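Local coordinates for protein Adhesin/hemolysin (Burkholderia pseudomallei 1026a, PDB 4G6V) that acts as the toxic tRNase of a contact-dependent growth inhibition system, stopping the growth of closely related neighbouring bacteria unless the matching immunity protein is present, at residues N67-T72 with F101-P106. Numbering follows the deposited sequence.
Sequences NQSAVT and FDNYAP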
# COMPACT_ATOMS: atom_id res chain seq x y z
N ASN A 67 -6.27 12.64 0.40
CA ASN A 67 -7.26 13.68 0.58
C ASN A 67 -7.51 14.42 -0.73
O ASN A 67 -8.64 14.79 -1.04
CB ASN A 67 -6.87 14.62 1.71
CG ASN A 67 -7.22 14.06 3.09
OD1 ASN A 67 -7.97 13.08 3.20
ND2 ASN A 67 -6.70 14.67 4.14
N GLN A 68 -6.45 14.59 -1.52
CA GLN A 68 -6.56 15.26 -2.80
C GLN A 68 -7.31 14.47 -3.88
O GLN A 68 -8.05 15.05 -4.66
CB GLN A 68 -5.20 15.67 -3.32
CG GLN A 68 -4.57 16.79 -2.51
CD GLN A 68 -3.17 17.13 -2.98
OE1 GLN A 68 -2.37 16.24 -3.33
NE2 GLN A 68 -2.86 18.42 -3.00
N SER A 69 -7.12 13.15 -3.92
CA SER A 69 -7.84 12.31 -4.88
C SER A 69 -9.34 12.35 -4.65
O SER A 69 -10.12 12.31 -5.60
CB SER A 69 -7.34 10.88 -4.86
OG SER A 69 -6.16 10.76 -5.63
N ALA A 70 -9.74 12.44 -3.39
CA ALA A 70 -11.15 12.53 -3.01
C ALA A 70 -11.79 13.79 -3.60
O ALA A 70 -12.85 13.74 -4.22
CB ALA A 70 -11.31 12.50 -1.49
N VAL A 71 -11.14 14.92 -3.41
CA VAL A 71 -11.68 16.18 -3.87
C VAL A 71 -11.75 16.20 -5.40
O VAL A 71 -12.73 16.65 -5.98
CB VAL A 71 -10.85 17.37 -3.32
CG1 VAL A 71 -11.02 18.66 -4.18
CG2 VAL A 71 -11.20 17.62 -1.86
N THR A 72 -10.70 15.67 -6.03
CA THR A 72 -10.60 15.70 -7.49
C THR A 72 -11.72 14.90 -8.12
O THR A 72 -12.26 15.29 -9.14
CB THR A 72 -9.23 15.16 -7.98
OG1 THR A 72 -8.21 16.13 -7.73
CG2 THR A 72 -9.25 14.85 -9.48
N PHE A 101 -12.91 1.67 -2.30
CA PHE A 101 -11.74 2.05 -3.09
C PHE A 101 -10.56 2.40 -2.18
O PHE A 101 -10.74 2.84 -1.03
CB PHE A 101 -12.07 3.29 -3.93
CG PHE A 101 -12.30 3.01 -5.39
CD1 PHE A 101 -13.59 2.83 -5.87
CD2 PHE A 101 -11.24 2.97 -6.29
CE1 PHE A 101 -13.81 2.60 -7.23
CE2 PHE A 101 -11.46 2.73 -7.65
CZ PHE A 101 -12.74 2.55 -8.12
N ASP A 102 -9.35 2.22 -2.68
CA ASP A 102 -8.15 2.64 -1.97
C ASP A 102 -7.27 3.54 -2.85
O ASP A 102 -7.23 3.35 -4.07
CB ASP A 102 -7.35 1.44 -1.45
CG ASP A 102 -7.84 0.96 -0.08
OD1 ASP A 102 -8.76 1.58 0.49
OD2 ASP A 102 -7.29 -0.05 0.42
N ASN A 103 -6.60 4.51 -2.23
CA ASN A 103 -5.69 5.41 -2.95
C ASN A 103 -4.28 4.86 -2.95
O ASN A 103 -3.81 4.34 -1.95
CB ASN A 103 -5.68 6.83 -2.34
CG ASN A 103 -4.85 7.83 -3.17
OD1 ASN A 103 -5.21 8.13 -4.31
ND2 ASN A 103 -3.75 8.34 -2.61
N TYR A 104 -3.61 4.98 -4.09
CA TYR A 104 -2.21 4.60 -4.23
C TYR A 104 -1.49 5.66 -5.06
O TYR A 104 -1.83 5.91 -6.22
CB TYR A 104 -2.09 3.20 -4.84
CG TYR A 104 -0.74 2.83 -5.40
CD1 TYR A 104 0.44 3.07 -4.68
CD2 TYR A 104 -0.63 2.23 -6.64
CE1 TYR A 104 1.68 2.73 -5.22
CE2 TYR A 104 0.60 1.87 -7.17
CZ TYR A 104 1.75 2.12 -6.47
OH TYR A 104 2.97 1.74 -7.02
N ALA A 105 -0.51 6.30 -4.44
CA ALA A 105 0.10 7.47 -5.05
C ALA A 105 1.58 7.23 -5.29
O ALA A 105 2.42 7.75 -4.57
CB ALA A 105 -0.13 8.70 -4.19
N PRO A 106 1.89 6.45 -6.33
CA PRO A 106 3.26 6.04 -6.63
C PRO A 106 4.17 7.23 -6.84
O PRO A 106 3.78 8.20 -7.50
CB PRO A 106 3.11 5.26 -7.95
CG PRO A 106 1.87 5.82 -8.57
CD PRO A 106 0.96 6.05 -7.40
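S69, on helix 57-74, meets N103, on strand 99-104, through one side-chain hydrogen bond inside a PDDEXK-type nuclease fold, where this helix packs against the mixed central sheet. These are the residues at which the two segments touch: S69 CA and N103 CA are 7.5 Å apart, and both side chains start out toward the opposite segment. S69 OG donates to N103 OD1 over 3.1 Å. The hydroxyl does not come in on a lone pair: it sits above the carbonyl plane, 41° out of it, with a C=O...OG angle of 134°. S69 CB follows behind the hydroxyl and lies 3.5 Å from N103 OD1.

On the strand side, N103 has CG anti to its backbone N (chi1 -173°), which extends the amide toward the helix. The one hydroxyl proton of S69 may be shared weakly with R65 O, one turn back in the helix, while N133 ND2 on strand 129-133 makes a weak hydrogen bond to OG. The contact is buried, Y94 and V131 from the flanking strands packing against both side chains.

The catalytic residues probably include E66, D93 and D102, and N103 lies beside them: its side chain is close to those of E66 and D93, and its backbone N bonds to D93 OD2. The serine may therefore help position an asparagine next to the probable catalytic residues. Across this helix-sheet junction, the N103 carboxamide reaches S69 with its oxygen foremost, N103 CG lying 4.0 Å from S69 OG.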